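Local coordinates for cyanate lyase C-terminal domain-containing protein (Tetranychus urticae, PDB 5UK3) that probably catalyses the bicarbonate-dependent breakdown of cyanate to ammonia and carbon dioxide, at residues 23-28 and 52-57; 34-39 and 44-49. All blocks are in the same frame, centred on the assembly; numbering follows the deposited sequence.

Contact 1: residues 23-28 and 52-57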
loop_
_atom_site.group_PDB
_atom_site.type_symbol
_atom_site.label_atom_id
_atom_site.label_comp_id
_atom_site.label_asym_id
_atom_site.label_seq_id
_atom_site.Cartn_x
_atom_site.Cartn_y
_atom_site.Cartn_z
ATOM N N GLN I 23 19.608 -13.559 23.358
ATOM C CA GLN I 23 20.400 -14.060 24.510
ATOM C C GLN I 23 21.102 -15.393 24.159
ATOM O O GLN I 23 22.203 -15.671 24.638
ATOM C CB GLN I 23 19.562 -14.276 25.783
ATOM N N PHE I 24 20.437 -16.200 23.324
ATOM C CA PHE I 24 20.973 -17.471 22.855
ATOM C C PHE I 24 22.055 -17.271 21.795
ATOM O O PHE I 24 23.123 -17.900 21.866
ATOM C CB PHE I 24 19.863 -18.344 22.318
ATOM C CG PHE I 24 18.818 -18.663 23.329
ATOM C CD1 PHE I 24 18.989 -19.694 24.219
ATOM C CD2 PHE I 24 17.657 -17.914 23.396
ATOM C CE1 PHE I 24 18.029 -19.969 25.179
ATOM C CE2 PHE I 24 16.682 -18.181 24.351
ATOM C CZ PHE I 24 16.877 -19.214 25.251
ATOM N N ILE I 25 21.791 -16.399 20.829
ATOM C CA ILE I 25 22.816 -16.047 19.848
ATOM C C ILE I 25 24.082 -15.478 20.498
ATOM O O ILE I 25 25.192 -15.898 20.140
ATOM C CB ILE I 25 22.323 -15.074 18.749
ATOM C CG1 ILE I 25 21.201 -15.711 17.902
ATOM C CG2 ILE I 25 23.494 -14.692 17.832
ATOM C CD1 ILE I 25 20.473 -14.723 16.998
ATOM N N LYS I 26 23.933 -14.543 21.430
ATOM C CA LYS I 26 25.097 -13.948 22.110
ATOM C C LYS I 26 25.918 -15.041 22.768
ATOM O O LYS I 26 27.162 -15.023 22.707
ATOM C CB LYS I 26 24.671 -12.901 23.169
ATOM N N ALA I 27 25.220 -15.973 23.417
ATOM C CA ALA I 27 25.859 -17.106 24.108
ATOM C C ALA I 27 26.617 -18.003 23.148
ATOM O O ALA I 27 27.718 -18.460 23.467
ATOM C CB ALA I 27 24.823 -17.908 24.877
ATOM N N LYS I 28 26.045 -18.221 21.968
ATOM C CA LYS I 28 26.681 -19.022 20.925
ATOM C C LYS I 28 27.971 -18.396 20.384
ATOM O O LYS I 28 28.970 -19.083 20.203
ATOM C CB LYS I 28 25.708 -19.249 19.774
ATOM C CG LYS I 28 26.352 -19.852 18.540
ATOM C CD LYS I 28 25.397 -19.843 17.365
ATOM C CE LYS I 28 26.147 -20.018 16.062
ATOM N NZ LYS I 28 27.112 -18.911 15.836
ATOM N N VAL I 52 14.782 -22.148 15.914
ATOM C CA VAL I 52 14.392 -22.195 17.313
ATOM C C VAL I 52 15.127 -21.096 18.079
ATOM O O VAL I 52 14.539 -20.404 18.908
ATOM C CB VAL I 52 14.701 -23.575 17.941
ATOM C CG1 VAL I 52 14.601 -23.511 19.458
ATOM C CG2 VAL I 52 13.757 -24.628 17.426
ATOM N N LEU I 53 16.437 -21.018 17.873
ATOM C CA LEU I 53 17.242 -20.021 18.559
ATOM C C LEU I 53 16.787 -18.608 18.170
ATOM O O LEU I 53 16.837 -17.716 18.994
ATOM C CB LEU I 53 18.719 -20.190 18.255
ATOM C CG LEU I 53 19.359 -21.501 18.630
ATOM C CD1 LEU I 53 20.785 -21.516 18.095
ATOM C CD2 LEU I 53 19.356 -21.704 20.105
ATOM N N HIS I 54 16.332 -18.404 16.940
ATOM C CA HIS I 54 15.835 -17.100 16.516
ATOM C C HIS I 54 14.373 -16.830 16.935
ATOM O O HIS I 54 13.877 -15.737 16.651
ATOM C CB HIS I 54 15.977 -16.906 15.011
ATOM C CG HIS I 54 17.363 -16.666 14.579
ATOM N ND1 HIS I 54 18.370 -17.584 14.760
ATOM C CD2 HIS I 54 17.927 -15.614 13.961
ATOM C CE1 HIS I 54 19.504 -17.108 14.281
ATOM N NE2 HIS I 54 19.258 -15.912 13.781
ATOM N N GLY I 55 13.693 -17.803 17.542
ATOM C CA GLY I 55 12.340 -17.638 17.992
ATOM C C GLY I 55 11.262 -17.696 16.938
ATOM O O GLY I 55 10.209 -17.052 17.081
ATOM N N GLN I 56 11.533 -18.381 15.828
ATOM C CA GLN I 56 10.530 -18.631 14.786
ATOM C C GLN I 56 10.043 -20.068 14.816
ATOM O O GLN I 56 9.287 -20.478 13.969
ATOM C CB GLN I 56 11.138 -18.339 13.443
ATOM C CG GLN I 56 11.394 -16.865 13.226
ATOM C CD GLN I 56 10.106 -16.064 13.192
ATOM O OE1 GLN I 56 9.145 -16.412 12.486
ATOM N NE2 GLN I 56 10.095 -14.973 13.901
ATOM N N ASN I 57 10.481 -20.818 15.816
ATOM C CA ASN I 57 10.082 -22.201 16.012
ATOM C C ASN I 57 10.362 -22.587 17.474
ATOM O O ASN I 57 11.054 -21.848 18.173
ATOM C CB ASN I 57 10.856 -23.108 15.074
ATOM C CG ASN I 57 10.018 -23.614 13.904
ATOM O OD1 ASN I 57 8.827 -23.873 14.052
ATOM N ND2 ASN I 57 10.632 -23.715 12.729
#
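Ile25 and His54 meet at about a right angle, the aliphatic chain running end-on to the imidazole. Only the terminal methyl touches: Ile25 CD1 stands over one ring face, 3.9 Å from the centroid and 21° off the normal, a CH-pi contact shifted toward the rim, where His54 NE2 is 3.6 Å from CD1. The chain reaches it because Ile25 CG1 lies anti to the carbonyl carbon and the next bond is extended (chi2 168°). Beside this pair, Leu53 CD2 approaches Phe24 CB at 4.1 Å and lies obliquely to the ring; the Phe24 side chain also packs on Ile73, Glu80 and Leu81. His54 ND1 is hydrogen-bonded to Thr50 O, which helps fix the ring's rotation. Gly55, at positive phi, then closes helix 46-53 with a Schellman motif. Were His54 replaced by an alanine, the Ile25 methyl would probably lose its aromatic floor and Thr50 O its imidazole partner. Within an N-terminal domain whose sequence family suggests a helix-turn-helix relative, the chemistry implies that helix 23-31 is held to the end of helix 46-53 by dispersion and CH-pi contact, no hydrogen bond crossing between the two segments.

Contact 2: residues 34-39 and 44-49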
loop_
_atom_site.group_PDB
_atom_site.type_symbol
_atom_site.label_atom_id
_atom_site.label_comp_id
_atom_site.label_asym_id
_atom_site.label_seq_id
_atom_site.Cartn_x
_atom_site.Cartn_y
_atom_site.Cartn_z
ATOM N N THR I 34 29.518 -22.954 15.786
ATOM C CA THR I 34 28.798 -22.726 14.549
ATOM C C THR I 34 27.437 -23.418 14.646
ATOM O O THR I 34 27.252 -24.302 15.465
ATOM C CB THR I 34 29.547 -23.265 13.330
ATOM O OG1 THR I 34 29.745 -24.667 13.474
ATOM C CG2 THR I 34 30.867 -22.561 13.154
ATOM N N TYR I 35 26.468 -22.952 13.848
ATOM C CA TYR I 35 25.141 -23.556 13.805
ATOM C C TYR I 35 25.291 -25.017 13.386
ATOM O O TYR I 35 24.655 -25.881 13.969
ATOM C CB TYR I 35 24.207 -22.792 12.876
ATOM C CG TYR I 35 23.820 -21.398 13.297
ATOM C CD1 TYR I 35 22.910 -21.172 14.363
ATOM C CD2 TYR I 35 24.335 -20.296 12.629
ATOM C CE1 TYR I 35 22.534 -19.883 14.779
ATOM C CE2 TYR I 35 23.962 -19.017 12.998
ATOM C CZ TYR I 35 23.041 -18.806 14.090
ATOM O OH TYR I 35 22.675 -17.486 14.379
ATOM N N GLN I 36 26.148 -25.287 12.400
ATOM C CA GLN I 36 26.510 -26.673 12.018
ATOM C C GLN I 36 26.922 -27.548 13.193
ATOM O O GLN I 36 26.374 -28.619 13.415
ATOM C CB GLN I 36 27.682 -26.618 11.041
ATOM C CG GLN I 36 28.202 -27.957 10.509
ATOM C CD GLN I 36 27.201 -28.625 9.610
ATOM O OE1 GLN I 36 27.170 -28.358 8.403
ATOM N NE2 GLN I 36 26.321 -29.435 10.197
ATOM N N GLN I 37 27.891 -27.067 13.967
ATOM C CA GLN I 37 28.365 -27.787 15.143
ATOM C C GLN I 37 27.236 -28.096 16.115
ATOM O O GLN I 37 27.118 -29.230 16.586
ATOM C CB GLN I 37 29.481 -27.020 15.876
ATOM C CG GLN I 37 30.840 -27.094 15.171
ATOM C CD GLN I 37 31.820 -25.991 15.587
ATOM O OE1 GLN I 37 31.549 -25.178 16.497
ATOM N NE2 GLN I 37 32.962 -25.946 14.911
ATOM N N MET I 38 26.438 -27.086 16.455
ATOM C CA MET I 38 25.353 -27.281 17.424
ATOM C C MET I 38 24.404 -28.384 16.961
ATOM O O MET I 38 23.898 -29.137 17.747
ATOM C CB MET I 38 24.595 -25.972 17.653
ATOM C CG MET I 38 25.359 -24.963 18.465
ATOM S SD MET I 38 24.328 -23.542 18.850
ATOM C CE MET I 38 23.105 -24.228 19.987
ATOM N N ALA I 39 24.092 -28.355 15.682
ATOM C CA ALA I 39 23.137 -29.277 15.104
ATOM C C ALA I 39 23.655 -30.693 15.152
ATOM O O ALA I 39 22.920 -31.606 15.442
ATOM C CB ALA I 39 22.851 -28.870 13.672
ATOM N N VAL I 44 19.984 -32.849 15.209
ATOM C CA VAL I 44 18.794 -32.193 14.666
ATOM C C VAL I 44 19.145 -31.406 13.399
ATOM O O VAL I 44 20.315 -31.118 13.142
ATOM C CB VAL I 44 18.149 -31.222 15.669
ATOM C CG1 VAL I 44 17.661 -31.956 16.896
ATOM C CG2 VAL I 44 19.107 -30.091 16.072
ATOM N N ASN I 45 18.113 -31.072 12.633
ATOM C CA ASN I 45 18.256 -30.301 11.424
ATOM C C ASN I 45 18.853 -28.928 11.741
ATOM O O ASN I 45 18.349 -28.216 12.582
ATOM C CB ASN I 45 16.885 -30.086 10.745
ATOM C CG ASN I 45 16.994 -29.387 9.413
ATOM O OD1 ASN I 45 17.882 -29.689 8.578
ATOM N ND2 ASN I 45 16.148 -28.433 9.198
ATOM N N LYS I 46 19.905 -28.550 11.024
ATOM C CA LYS I 46 20.604 -27.283 11.244
ATOM C C LYS I 46 19.708 -26.043 11.144
ATOM O O LYS I 46 19.776 -25.179 12.011
ATOM C CB LYS I 46 21.768 -27.160 10.254
ATOM C CG LYS I 46 22.772 -26.089 10.623
ATOM C CD LYS I 46 23.303 -25.382 9.415
ATOM C CE LYS I 46 24.097 -26.284 8.515
ATOM N NZ LYS I 46 24.480 -25.514 7.311
ATOM N N VAL I 47 18.917 -25.953 10.073
ATOM C CA VAL I 47 18.121 -24.773 9.799
ATOM C C VAL I 47 17.010 -24.685 10.814
ATOM O O VAL I 47 16.688 -23.582 11.283
ATOM C CB VAL I 47 17.525 -24.783 8.391
ATOM C CG1 VAL I 47 16.513 -23.688 8.180
ATOM C CG2 VAL I 47 18.625 -24.623 7.347
ATOM N N TRP I 48 16.411 -25.823 11.171
ATOM C CA TRP I 48 15.308 -25.809 12.156
ATOM C C TRP I 48 15.835 -25.305 13.502
ATOM O O TRP I 48 15.199 -24.444 14.136
ATOM C CB TRP I 48 14.725 -27.189 12.330
ATOM C CG TRP I 48 13.778 -27.319 13.423
ATOM C CD1 TRP I 48 12.474 -27.028 13.373
ATOM C CD2 TRP I 48 14.027 -27.816 14.740
ATOM N NE1 TRP I 48 11.874 -27.285 14.580
ATOM C CE2 TRP I 48 12.805 -27.792 15.432
ATOM C CE3 TRP I 48 15.153 -28.286 15.390
ATOM C CZ2 TRP I 48 12.678 -28.194 16.752
ATOM C CZ3 TRP I 48 15.043 -28.696 16.683
ATOM C CH2 TRP I 48 13.813 -28.631 17.370
ATOM N N LEU I 49 16.968 -25.858 13.943
ATOM C CA LEU I 49 17.551 -25.487 15.218
ATOM C C LEU I 49 17.837 -23.996 15.206
ATOM O O LEU I 49 17.522 -23.285 16.174
ATOM C CB LEU I 49 18.828 -26.262 15.457
ATOM C CG LEU I 49 19.653 -25.896 16.677
ATOM C CD1 LEU I 49 18.880 -26.250 17.952
ATOM C CD2 LEU I 49 21.042 -26.562 16.656
#
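The carboxamide of Gln36 takes the aliphatic end of Lys46 to one side of its plane: Lys46 CE lies above that face, nearer the oxygen end, 3.7 Å from Gln36 OE1. The other flat group, the Tyr35 ring, turns away from Lys46 after meeting it through CB; Lys28 makes a cation-pi contact with the ring, and Leu53 and Thr50 also pack against the Tyr35 side chain. In Lys46, CG anti to its own N (chi1 -164°) comes to lie 3.8 Å from Tyr35 O; the bends at the next two torsions then carry CD and CE past Gln36, over the first turn of helix 35-42. Its ammonium goes on to a salt bridge with Glu119 of a second subunit and a hydrogen bond to Val134 O. Farther along, Ala39 CB sits 3.7 Å from Lys46 CA, and Leu49 CD2 lies 3.7 Å from Met38 CB. The turn closes as Val44 N donates to Ala39 O at 3.2 Å, nearly straight (167°), while Thr34 and Gln37 start helix 35-42 with a capping box. Consistent with a helix-turn-helix, the chemistry implies an apolar inner seam, with lysine charge carried out to the subunit interface.

Both contacts use helix 46-53, contact 2 at its start and contact 1 at its end, and contact 2 is nested along the chain inside the loop that contact 1 closes. Contact 2 is the more buried and the larger, 348 against 214 Å², and joins consecutive helices through a backbone bond as well as apolar side chains; contact 1, only partly buried, brings back helix 23-31, the first modelled helix, without a crossing hydrogen bond. Tyr35 stitches the two together, its hydroxyl packing near the His54 ring. Segment 23-28 also supplies Lys28, which bridges to Glu118 of the second subunit, so both contacts lie at that interface, coupling the helical domain to the assembly.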